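Local coordinates for amino acid adenylation domain-containing protein (PDB 6ULY) that recognises a branched keto acid in a nonribosomal depsipeptide synthetase module and probably activates it with ATP as the acyl adenylate, at residues 70-75 with 115-120; 135-140 with 148-153; 273-278 with 296-301; 327-332 with 344-349. All coordinates share one frame; numbering follows the deposited sequence.

Contact 1 (70-75 with 115-120); sequences PVFFQF and HHAWKL. With SO4 (sulfate ion), chain M; SO4 (sulfate ion), chain J.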
# COMPACT_ATOMS: atom_id res chain seq x y z
N PRO A 70 -19.37 -2.73 17.41
CA PRO A 70 -19.30 -1.75 16.32
C PRO A 70 -20.60 -1.70 15.54
O PRO A 70 -21.38 -2.65 15.49
CB PRO A 70 -18.14 -2.26 15.46
CG PRO A 70 -18.13 -3.72 15.69
CD PRO A 70 -18.56 -3.93 17.11
N VAL A 71 -20.82 -0.55 14.90
CA VAL A 71 -21.98 -0.32 14.06
C VAL A 71 -21.50 0.35 12.78
O VAL A 71 -20.81 1.37 12.83
CB VAL A 71 -23.03 0.56 14.76
CG1 VAL A 71 -24.24 0.75 13.86
CG2 VAL A 71 -23.43 -0.06 16.09
N PHE A 72 -21.88 -0.22 11.64
CA PHE A 72 -21.38 0.20 10.34
C PHE A 72 -22.34 1.22 9.75
O PHE A 72 -23.46 0.87 9.36
CB PHE A 72 -21.21 -1.01 9.43
CG PHE A 72 -20.20 -0.81 8.34
CD1 PHE A 72 -18.89 -1.23 8.51
CD2 PHE A 72 -20.55 -0.22 7.14
CE1 PHE A 72 -17.95 -1.06 7.52
CE2 PHE A 72 -19.61 -0.04 6.13
CZ PHE A 72 -18.31 -0.47 6.32
N PHE A 73 -21.91 2.48 9.66
CA PHE A 73 -22.76 3.55 9.16
C PHE A 73 -22.70 3.62 7.64
O PHE A 73 -21.61 3.64 7.05
CB PHE A 73 -22.34 4.89 9.75
CG PHE A 73 -22.82 5.12 11.16
CD1 PHE A 73 -23.16 4.06 11.98
CD2 PHE A 73 -22.95 6.41 11.66
CE1 PHE A 73 -23.60 4.27 13.27
CE2 PHE A 73 -23.39 6.63 12.95
CZ PHE A 73 -23.72 5.56 13.75
N GLN A 74 -23.87 3.67 7.00
CA GLN A 74 -24.01 3.82 5.55
C GLN A 74 -25.20 4.75 5.32
O GLN A 74 -26.33 4.30 5.14
CB GLN A 74 -24.20 2.47 4.87
CG GLN A 74 -22.92 1.66 4.75
CD GLN A 74 -21.96 2.24 3.73
OE1 GLN A 74 -21.97 1.84 2.56
NE2 GLN A 74 -21.13 3.18 4.15
N PHE A 75 -24.94 6.06 5.34
CA PHE A 75 -25.98 7.07 5.36
C PHE A 75 -25.85 8.01 4.17
O PHE A 75 -24.75 8.32 3.73
CB PHE A 75 -25.94 7.89 6.66
CG PHE A 75 -26.41 7.13 7.86
CD1 PHE A 75 -27.77 6.91 8.07
CD2 PHE A 75 -25.51 6.62 8.77
CE1 PHE A 75 -28.20 6.21 9.17
CE2 PHE A 75 -25.94 5.91 9.87
CZ PHE A 75 -27.29 5.71 10.07
N HIS A 115 -16.35 -3.98 2.20
CA HIS A 115 -16.31 -5.38 2.60
C HIS A 115 -15.12 -5.65 3.52
O HIS A 115 -15.24 -6.41 4.48
CB HIS A 115 -16.22 -6.28 1.36
CG HIS A 115 -16.10 -7.73 1.69
ND1 HIS A 115 -14.89 -8.34 1.94
CD2 HIS A 115 -17.04 -8.70 1.82
CE1 HIS A 115 -15.08 -9.62 2.20
NE2 HIS A 115 -16.38 -9.86 2.14
N HIS A 116 -13.97 -5.05 3.23
CA HIS A 116 -12.80 -5.26 4.06
C HIS A 116 -13.06 -4.82 5.49
O HIS A 116 -12.91 -5.60 6.44
CB HIS A 116 -11.59 -4.52 3.49
CG HIS A 116 -10.39 -4.55 4.38
ND1 HIS A 116 -9.48 -5.58 4.37
CD2 HIS A 116 -9.96 -3.68 5.32
CE1 HIS A 116 -8.53 -5.34 5.26
NE2 HIS A 116 -8.80 -4.19 5.85
N ALA A 117 -13.46 -3.56 5.67
CA ALA A 117 -13.75 -3.05 7.01
C ALA A 117 -14.87 -3.85 7.67
O ALA A 117 -14.80 -4.17 8.86
CB ALA A 117 -14.11 -1.57 6.95
N TRP A 118 -15.92 -4.16 6.91
CA TRP A 118 -17.04 -4.91 7.46
C TRP A 118 -16.56 -6.25 8.01
O TRP A 118 -16.93 -6.65 9.12
CB TRP A 118 -18.10 -5.09 6.39
CG TRP A 118 -19.23 -6.00 6.75
CD1 TRP A 118 -20.31 -5.70 7.53
CD2 TRP A 118 -19.41 -7.35 6.31
NE1 TRP A 118 -21.15 -6.79 7.62
CE2 TRP A 118 -20.62 -7.81 6.88
CE3 TRP A 118 -18.67 -8.21 5.50
CZ2 TRP A 118 -21.10 -9.10 6.66
CZ3 TRP A 118 -19.15 -9.50 5.29
CH2 TRP A 118 -20.35 -9.93 5.86
N LYS A 119 -15.73 -6.96 7.24
CA LYS A 119 -15.19 -8.23 7.69
C LYS A 119 -14.21 -8.05 8.84
O LYS A 119 -14.17 -8.87 9.77
CB LYS A 119 -14.51 -8.95 6.52
CG LYS A 119 -14.00 -10.34 6.85
CD LYS A 119 -13.51 -11.06 5.59
CE LYS A 119 -12.96 -12.45 5.91
NZ LYS A 119 -12.49 -13.17 4.69
N LEU A 120 -13.41 -6.98 8.81
CA LEU A 120 -12.48 -6.73 9.90
C LEU A 120 -13.21 -6.52 11.22
O LEU A 120 -12.70 -6.90 12.28
CB LEU A 120 -11.61 -5.52 9.58
CG LEU A 120 -10.41 -5.29 10.51
CD1 LEU A 120 -9.46 -6.48 10.45
CD2 LEU A 120 -9.69 -3.99 10.17
S SO4 M . -11.20 -8.64 2.13
O1 SO4 M . -10.35 -8.12 3.16
O2 SO4 M . -10.40 -9.15 1.06
O3 SO4 M . -12.02 -9.69 2.66
O4 SO4 M . -12.04 -7.58 1.63
S SO4 J . -16.67 -13.31 4.06
O1 SO4 J . -16.96 -14.72 4.20
O2 SO4 J . -15.34 -13.16 3.52
O3 SO4 J . -17.62 -12.71 3.15
O4 SO4 J . -16.78 -12.67 5.35

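Contact 2 (135-140 with 148-153); sequences EVQGLA and LRVAAV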
# COMPACT_ATOMS: atom_id res chain seq x y z
N GLU A 135 -30.45 -0.56 -1.60
CA GLU A 135 -29.12 -0.70 -2.18
C GLU A 135 -28.19 -1.46 -1.25
O GLU A 135 -27.54 -2.43 -1.65
CB GLU A 135 -28.55 0.68 -2.51
CG GLU A 135 -29.36 1.47 -3.54
CD GLU A 135 -28.98 2.94 -3.58
OE1 GLU A 135 -29.80 3.78 -3.13
OE2 GLU A 135 -27.87 3.26 -4.05
N VAL A 136 -28.10 -1.01 0.01
CA VAL A 136 -27.16 -1.63 0.94
C VAL A 136 -27.46 -3.11 1.12
O VAL A 136 -26.55 -3.92 1.32
CB VAL A 136 -27.20 -0.89 2.29
CG1 VAL A 136 -26.41 -1.66 3.34
CG2 VAL A 136 -26.65 0.52 2.14
N GLN A 137 -28.74 -3.50 1.05
CA GLN A 137 -29.08 -4.91 1.17
C GLN A 137 -28.55 -5.73 0.01
O GLN A 137 -28.36 -6.94 0.15
CB GLN A 137 -30.60 -5.08 1.28
CG GLN A 137 -31.16 -4.79 2.67
CD GLN A 137 -32.68 -4.80 2.73
OE1 GLN A 137 -33.35 -4.58 1.72
NE2 GLN A 137 -33.22 -5.05 3.91
N GLY A 138 -28.30 -5.10 -1.14
CA GLY A 138 -27.74 -5.81 -2.27
C GLY A 138 -26.36 -6.37 -2.02
O GLY A 138 -25.93 -7.28 -2.73
N LEU A 139 -25.64 -5.84 -1.02
CA LEU A 139 -24.32 -6.36 -0.70
C LEU A 139 -24.35 -7.82 -0.30
O LEU A 139 -23.32 -8.50 -0.37
CB LEU A 139 -23.70 -5.52 0.42
CG LEU A 139 -23.48 -4.04 0.08
CD1 LEU A 139 -23.07 -3.26 1.32
CD2 LEU A 139 -22.44 -3.89 -1.02
N ALA A 140 -25.51 -8.33 0.12
CA ALA A 140 -25.61 -9.74 0.49
C ALA A 140 -25.32 -10.64 -0.71
O ALA A 140 -24.75 -11.72 -0.56
CB ALA A 140 -27.00 -10.04 1.06
N LEU A 148 -24.97 -10.70 6.42
CA LEU A 148 -25.29 -9.29 6.30
C LEU A 148 -26.55 -8.97 7.09
O LEU A 148 -27.54 -9.71 7.02
CB LEU A 148 -25.47 -8.91 4.83
CG LEU A 148 -25.54 -7.40 4.55
CD1 LEU A 148 -24.21 -6.74 4.87
CD2 LEU A 148 -25.93 -7.13 3.11
N ARG A 149 -26.51 -7.88 7.85
CA ARG A 149 -27.64 -7.41 8.63
C ARG A 149 -27.75 -5.90 8.45
O ARG A 149 -26.78 -5.18 8.67
CB ARG A 149 -27.49 -7.75 10.11
CG ARG A 149 -27.68 -9.22 10.44
CD ARG A 149 -27.26 -9.53 11.87
NE ARG A 149 -27.42 -10.94 12.21
CZ ARG A 149 -26.98 -11.49 13.33
NH1 ARG A 149 -26.35 -10.76 14.24
NH2 ARG A 149 -27.17 -12.79 13.55
N VAL A 150 -28.93 -5.44 8.04
CA VAL A 150 -29.17 -4.03 7.75
C VAL A 150 -30.41 -3.57 8.50
O VAL A 150 -31.32 -4.35 8.78
CB VAL A 150 -29.33 -3.78 6.23
CG1 VAL A 150 -29.19 -2.29 5.92
CG2 VAL A 150 -28.32 -4.60 5.45
N ALA A 151 -30.44 -2.28 8.83
CA ALA A 151 -31.58 -1.69 9.52
C ALA A 151 -31.57 -0.19 9.26
O ALA A 151 -30.52 0.45 9.29
CB ALA A 151 -31.53 -1.97 11.02
N ALA A 152 -32.75 0.36 8.98
CA ALA A 152 -32.89 1.78 8.72
C ALA A 152 -33.14 2.54 10.02
O ALA A 152 -33.68 1.99 10.99
CB ALA A 152 -34.04 2.05 7.75
N VAL A 153 -32.73 3.81 10.03
CA VAL A 153 -32.83 4.63 11.23
C VAL A 153 -34.21 5.27 11.37
O VAL A 153 -34.77 5.30 12.47
CB VAL A 153 -31.72 5.69 11.21
CG1 VAL A 153 -32.03 6.82 12.18
CG2 VAL A 153 -30.38 5.06 11.54

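Contact 3 (273-278 with 296-301); sequences FAFAMI and TCMING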
# COMPACT_ATOMS: atom_id res chain seq x y z
N PHE A 273 -10.28 22.68 -2.77
CA PHE A 273 -10.96 22.55 -4.06
C PHE A 273 -12.28 23.31 -4.06
O PHE A 273 -12.68 23.89 -5.09
CB PHE A 273 -11.20 21.07 -4.40
CG PHE A 273 -12.34 20.44 -3.64
CD1 PHE A 273 -12.09 19.67 -2.52
CD2 PHE A 273 -13.65 20.60 -4.05
CE1 PHE A 273 -13.13 19.09 -1.81
CE2 PHE A 273 -14.69 20.02 -3.35
CZ PHE A 273 -14.43 19.26 -2.23
N ALA A 274 -12.99 23.32 -2.93
CA ALA A 274 -14.26 24.03 -2.87
C ALA A 274 -14.07 25.52 -3.08
O ALA A 274 -14.87 26.16 -3.77
CB ALA A 274 -14.95 23.76 -1.53
N PHE A 275 -13.01 26.09 -2.51
CA PHE A 275 -12.71 27.50 -2.75
C PHE A 275 -12.43 27.74 -4.23
O PHE A 275 -12.87 28.74 -4.80
CB PHE A 275 -11.53 27.94 -1.90
CG PHE A 275 -11.79 27.89 -0.42
CD1 PHE A 275 -11.71 26.69 0.27
CD2 PHE A 275 -12.12 29.04 0.29
CE1 PHE A 275 -11.95 26.64 1.63
CE2 PHE A 275 -12.36 28.99 1.65
CZ PHE A 275 -12.27 27.79 2.32
N ALA A 276 -11.69 26.82 -4.86
CA ALA A 276 -11.42 26.96 -6.29
C ALA A 276 -12.69 26.80 -7.11
O ALA A 276 -12.86 27.48 -8.13
CB ALA A 276 -10.36 25.95 -6.72
N MET A 277 -13.58 25.91 -6.69
CA MET A 277 -14.85 25.74 -7.41
C MET A 277 -15.65 27.03 -7.39
O MET A 277 -16.20 27.44 -8.42
CB MET A 277 -15.66 24.60 -6.79
CG MET A 277 -15.12 23.21 -7.09
SD MET A 277 -16.11 21.89 -6.36
CE MET A 277 -17.51 21.85 -7.48
N ILE A 278 -15.72 27.70 -6.24
CA ILE A 278 -16.44 28.97 -6.15
C ILE A 278 -15.79 30.01 -7.06
O ILE A 278 -16.48 30.78 -7.74
CB ILE A 278 -16.50 29.45 -4.69
CG1 ILE A 278 -17.32 28.48 -3.83
CG2 ILE A 278 -17.08 30.86 -4.61
CD1 ILE A 278 -18.82 28.59 -4.05
N THR A 296 -17.00 34.75 10.00
CA THR A 296 -15.73 35.10 10.62
C THR A 296 -14.66 34.03 10.47
O THR A 296 -13.48 34.35 10.62
CB THR A 296 -15.92 35.37 12.12
OG1 THR A 296 -16.45 34.20 12.77
CG2 THR A 296 -16.88 36.54 12.34
N CYS A 297 -15.03 32.79 10.15
CA CYS A 297 -14.09 31.67 10.17
C CYS A 297 -14.39 30.73 9.00
O CYS A 297 -15.36 29.97 9.06
CB CYS A 297 -14.17 30.94 11.51
SG CYS A 297 -13.25 29.39 11.57
N MET A 298 -13.57 30.79 7.97
CA MET A 298 -13.66 29.86 6.84
C MET A 298 -12.40 29.00 6.87
O MET A 298 -11.36 29.36 6.32
CB MET A 298 -13.79 30.59 5.51
CG MET A 298 -14.97 31.53 5.43
SD MET A 298 -15.35 31.95 3.72
CE MET A 298 -16.24 30.47 3.23
N ILE A 299 -12.49 27.84 7.53
CA ILE A 299 -11.34 26.96 7.64
C ILE A 299 -11.10 26.29 6.29
O ILE A 299 -12.03 25.78 5.65
CB ILE A 299 -11.56 25.92 8.75
CG1 ILE A 299 -11.47 26.60 10.12
CG2 ILE A 299 -10.54 24.79 8.63
CD1 ILE A 299 -12.10 25.80 11.25
N ASN A 300 -9.84 26.31 5.86
CA ASN A 300 -9.42 25.70 4.60
C ASN A 300 -8.40 24.62 4.93
O ASN A 300 -7.26 24.93 5.31
CB ASN A 300 -8.83 26.77 3.66
CG ASN A 300 -8.45 26.21 2.31
OD1 ASN A 300 -8.34 25.00 2.13
ND2 ASN A 300 -8.23 27.10 1.35
N GLY A 301 -8.80 23.36 4.80
CA GLY A 301 -7.90 22.27 5.13
C GLY A 301 -8.38 20.95 4.56
O GLY A 301 -9.51 20.82 4.10

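Contact 4 (327-332 with 344-349); sequences IRPAFG and FAIERG. With QA7 (5'-O-{(S)-hydroxy[(4-methyl-2-oxopentanoyl)oxy]phosphoryl}adenosine), chain C; SO4 (sulfate ion), chain E; SO4 (sulfate ion), chain L.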
# COMPACT_ATOMS: atom_id res chain seq x y z
N ILE A 327 -10.40 33.44 6.22
CA ILE A 327 -9.88 32.16 5.75
C ILE A 327 -8.77 31.71 6.69
O ILE A 327 -7.75 32.40 6.84
CB ILE A 327 -9.39 32.25 4.30
CG1 ILE A 327 -10.58 32.25 3.34
CG2 ILE A 327 -8.43 31.09 4.00
CD1 ILE A 327 -10.20 32.38 1.88
N ARG A 328 -8.95 30.54 7.30
CA ARG A 328 -7.98 29.99 8.24
C ARG A 328 -7.45 28.66 7.71
O ARG A 328 -8.12 27.62 7.84
CB ARG A 328 -8.62 29.80 9.62
CG ARG A 328 -9.15 31.10 10.19
CD ARG A 328 -9.62 30.95 11.62
NE ARG A 328 -10.41 32.11 12.04
CZ ARG A 328 -11.09 32.19 13.18
NH1 ARG A 328 -11.08 31.17 14.03
NH2 ARG A 328 -11.78 33.28 13.46
N PRO A 329 -6.28 28.65 7.08
CA PRO A 329 -5.67 27.36 6.70
C PRO A 329 -5.50 26.47 7.92
O PRO A 329 -5.24 26.93 9.03
CB PRO A 329 -4.32 27.77 6.10
CG PRO A 329 -4.52 29.17 5.63
CD PRO A 329 -5.50 29.80 6.59
N ALA A 330 -5.68 25.16 7.70
CA ALA A 330 -5.56 24.20 8.79
C ALA A 330 -5.10 22.86 8.23
O ALA A 330 -5.30 22.56 7.05
CB ALA A 330 -6.89 24.03 9.53
N PHE A 331 -4.47 22.07 9.09
CA PHE A 331 -4.02 20.73 8.73
C PHE A 331 -4.37 19.76 9.85
O PHE A 331 -4.36 20.12 11.03
CB PHE A 331 -2.50 20.68 8.46
CG PHE A 331 -1.87 19.37 8.83
CD1 PHE A 331 -1.93 18.28 7.97
CD2 PHE A 331 -1.22 19.21 10.05
CE1 PHE A 331 -1.35 17.08 8.32
CE2 PHE A 331 -0.64 18.01 10.40
CZ PHE A 331 -0.71 16.94 9.53
N GLY A 332 -4.68 18.53 9.47
CA GLY A 332 -4.93 17.49 10.45
C GLY A 332 -5.05 16.15 9.77
O GLY A 332 -4.88 16.03 8.55
N PHE A 344 -4.00 32.04 11.40
CA PHE A 344 -4.86 33.21 11.52
C PHE A 344 -4.26 34.44 10.84
O PHE A 344 -4.51 35.57 11.25
CB PHE A 344 -5.14 33.54 12.99
CG PHE A 344 -5.50 32.34 13.82
CD1 PHE A 344 -6.81 31.92 13.92
CD2 PHE A 344 -4.51 31.64 14.50
CE1 PHE A 344 -7.14 30.82 14.69
CE2 PHE A 344 -4.84 30.55 15.26
CZ PHE A 344 -6.15 30.14 15.36
N ALA A 345 -3.46 34.22 9.79
CA ALA A 345 -2.66 35.27 9.19
C ALA A 345 -3.01 35.58 7.74
O ALA A 345 -2.41 36.49 7.16
CB ALA A 345 -1.17 34.90 9.27
N ILE A 346 -3.94 34.84 7.14
CA ILE A 346 -4.31 35.11 5.75
C ILE A 346 -5.13 36.39 5.69
O ILE A 346 -6.09 36.58 6.45
CB ILE A 346 -5.09 33.92 5.17
CG1 ILE A 346 -4.19 32.68 5.07
CG2 ILE A 346 -5.68 34.28 3.80
CD1 ILE A 346 -3.02 32.83 4.10
N GLU A 347 -4.76 37.29 4.77
CA GLU A 347 -5.39 38.59 4.65
C GLU A 347 -5.57 38.93 3.18
O GLU A 347 -4.63 38.83 2.39
CB GLU A 347 -4.55 39.68 5.33
CG GLU A 347 -4.46 39.53 6.84
CD GLU A 347 -3.39 40.41 7.44
OE1 GLU A 347 -2.57 40.96 6.67
OE2 GLU A 347 -3.36 40.56 8.68
N ARG A 348 -6.79 39.35 2.81
CA ARG A 348 -7.06 39.73 1.43
C ARG A 348 -6.10 40.83 0.97
O ARG A 348 -5.54 40.76 -0.13
CB ARG A 348 -8.51 40.19 1.28
CG ARG A 348 -8.93 40.46 -0.17
CD ARG A 348 -9.87 41.65 -0.30
NE ARG A 348 -11.03 41.55 0.59
CZ ARG A 348 -11.29 42.39 1.60
NH1 ARG A 348 -10.50 43.42 1.86
NH2 ARG A 348 -12.37 42.18 2.34
N GLY A 349 -5.91 41.84 1.80
CA GLY A 349 -5.08 42.97 1.45
C GLY A 349 -3.59 42.75 1.51
O GLY A 349 -2.83 43.66 1.19
C01 QA7 C . -8.13 20.20 8.76
C02 QA7 C . -8.89 18.97 8.43
C03 QA7 C . -9.74 18.56 9.60
C04 QA7 C . -7.86 18.01 7.93
C05 QA7 C . -7.98 16.57 8.35
C06 QA7 C . -7.95 15.51 7.30
C10 QA7 C . -5.17 13.69 6.28
C11 QA7 C . -4.23 14.00 5.32
C12 QA7 C . -2.92 14.56 6.03
C13 QA7 C . -2.43 15.31 5.19
C14 QA7 C . -3.66 15.88 4.26
C16 QA7 C . -4.73 17.62 5.48
C18 QA7 C . -3.76 19.36 4.71
C19 QA7 C . -3.29 20.62 4.37
C21 QA7 C . -1.87 19.70 2.91
C23 QA7 C . -3.24 18.30 4.10
N15 QA7 C . -3.87 17.23 4.59
N17 QA7 C . -4.68 18.92 5.57
N20 QA7 C . -2.36 20.74 3.48
N22 QA7 C . -2.28 18.51 3.18
N24 QA7 C . -3.82 21.75 5.00
O07 QA7 C . -7.93 14.19 7.61
O09 QA7 C . -6.32 13.16 5.73
O25 QA7 C . -4.67 15.17 4.50
O26 QA7 C . -1.56 14.68 4.23
O27 QA7 C . -1.95 13.55 6.56
O28 QA7 C . -8.77 12.63 6.00
O29 QA7 C . -7.28 11.88 7.49
O30 QA7 C . -7.94 15.83 6.22
O31 QA7 C . -8.06 16.31 9.45
P08 QA7 C . -7.57 12.97 6.66
S SO4 E . -12.13 44.30 5.26
O1 SO4 E . -11.26 44.84 6.27
O2 SO4 E . -11.45 43.24 4.58
O3 SO4 E . -13.32 43.79 5.88
O4 SO4 E . -12.47 45.33 4.33
S SO4 L . -7.66 45.69 0.11
O1 SO4 L . -6.69 46.35 0.91
O2 SO4 L . -7.01 44.78 -0.76
O3 SO4 L . -8.59 45.00 0.94
O4 SO4 L . -8.36 46.63 -0.68
O HOH W 1 -6.09 33.30 8.56

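Contact 1 (70-75 with 115-120)
Phe-72 meets helix 109-120 with the edge of its ring. CE1 lies 3.9 Å from CB of Ala-117, which sits close to the ring plane, and the same CE1 is 3.8 Å from N of Trp-118, approached obliquely. CG of Gln-74 occupies another part of the edge. Because CG of Phe-72 is turned anti to the backbone N (chi1 -155°), the ring is carried out from the strand to the helix backbone. Trp-118 contributes its CB, while its indole leads away to meet the rings of His-123 and Trp-143.

The side of the helix turned to the second subunit and two sulfates uses flat groups differently. The imidazole of His-115 bridges the two ions, probably from the crystallisation liquor, through its edge: ND1 donates to O4 of one at 3.0 Å and NE2 to O3 of the other at 3.3 Å, consistent with a protonated ring. ND1 of His-116 reaches O1 of the first sulfate at 2.9 Å, and its NE2 bonds Glu-426 of the second subunit. The extended Lys-119 brings NZ to O2 of the second sulfate, 3.1 Å away.

Strand 70-74 runs between parallel strands 94-97 and 125-128. Phe-72 and Gln-74 pack on helix 109-120, whereas Phe-73 and Phe-75 face helix 78-91, so helices cover both sides of the sheet.

Contact 2 (135-140 with 148-153)
This is apolar packing of a helix end and the turn after it against strand 150-152, at the margin of a mixed sheet, and the loop leading into it, with no hydrogen bond passing between the two segments. Two residues of 148-153, Leu-148 and Val-150, supply its side of the interface; both direct their CB toward segment 135-140, whereas Arg-149 between them points away.

Leu-148 makes most of its contact through one branch, CD2. Chi1 (-168°) sets CG anti to the backbone N, and chi2 (66°) then turns CD2 into the bend between helices 130-137 and 139-142. There the methyl touches CB of Leu-139 at 3.8 Å and CB of Ala-140 at 3.7 Å. It also presses on the backbone, 3.2 Å from N of Ala-140 and 3.7 Å from O of Val-136, which makes this the tightest spot of the contact. The bend itself is drawn in by bonds spanning three residues, such as N of Gly-138 to O of Glu-135 at 2.8 Å.

Val-150 packs one turn back along the helix. Its CG1 meets CG1 of Val-136 at 3.8 Å, the two side chains crossing at a slant, while CG2 lies 4.0 Å from the aliphatic CG of the exposed Gln-137.

Beneath them Ile-126 receives both Val-136 and Leu-148. Strand 125-128, the helical pair and the parallel neighbouring strand 150-152 together form a beta-alpha-beta crossover, and this contact packs the end of its helical arm onto the returning strand.

Contact 3 (273-278 with 296-301)
Phe-275 and Asn-300 lie face to face. The ring and the side-chain amide are almost parallel, their planes only 8° apart, and ND2 stands 3.6 Å above the ring, displaced toward its rim. The side chains run antiparallel to each other, one from the helix and one from the strand, so that CE1 of Phe-275 comes to 3.6 Å from CG of Asn-300 and CZ to 3.8 Å from CB of Asn-300. This is an amide-on-ring stack, with the flat groups in extended contact.

The amide's rotation is set from outside the stack: ND2 of Asn-300 donates to OD1 of Asn-272, just ahead of the helical segment. With CG of Asn-300 anti to its own N (chi1 -177°), the amide extends from the strand over the phenyl face. The ring's edge is used as well. O of Ile-299 lies near the ring plane, 3.9 Å from CZ of Phe-275, and CB of Met-298 touches CE2 of Phe-275 more loosely at 4.4 Å. Phe-313 and Trp-256 add edge-to-face contacts to the same phenyl group, which is therefore buried among aromatic neighbours.

The CB of Ile-299 is directed away from the helix, and its side chain comes to about 5 Å from the bound keto acyl adenylate. One strand thus carries packing residues on one side and approaches the ligand on the other. The helix and strand axes pass 9.6 Å apart at 115°. Strand 267-270, helix 272-279 and parallel strand 297-301 lie in the order of a beta-alpha-beta crossover, within the large mixed sheet of the adenylation domain.

Contact 4 (327-332 with 344-349)
A water joins Ile-327 to Ile-346, donating to O of Ile-327 at 2.6 Å and accepting from N of Ile-346 at 3.0 Å. It links the strand to the loop where no direct hydrogen bond does so. Beside it the side chain of Ile-346 leans onto the strand: CB approaches O of Ile-327 at 3.5 Å, and CG1, anti to the carbonyl carbon (chi1 -66°), lies 3.5 Å from CD of Pro-329.

Arg-328 lies askew to Phe-344. Its CD is 3.8 Å from CD1 of Phe-344, and guanidinium and ring are inclined by 61°, so the pair is not stacked; NH1 bonds Asn-207 instead. Farther along the loop Arg-348 holds two sulfates, with NH1 bonded to O3 of one at 2.6 Å and weaker bonds to the other.

Toward its far end, the strand borders the ligand. O of Ala-330 accepts the adenine amino N24 of the adenylate at 2.7 Å, and Phe-331 turns its ring edge to N17. With Gly-332 close to the keto acyl group, residues 330-332 line the pocket for the acyl adenylate, where this strand of an ANL-type adenylation domain reads the adenine through its backbone.

How the contacts relate
Along the chain the four contacts follow in series, none enclosing or crossing another. Contact 1 closes a span of 39 residues between sheet and helix, and contact 2 a short one of seven; both reach the seven-stranded sheet, and they touch where Phe-75 packs on Val-153 and Trp-118 on Leu-148. The chain then moves to the nine-stranded sheet. There contact 3 closes 17 residues and contact 4 eleven, and their strands 297-301 and 327-333 are parallel neighbours, probably bonded from O of Met-298 to N of Arg-328. Contacts 2 and 4 lie on opposite sides of the chain's centre, their own centres about 42 Å apart; the second pair borders the adenylate.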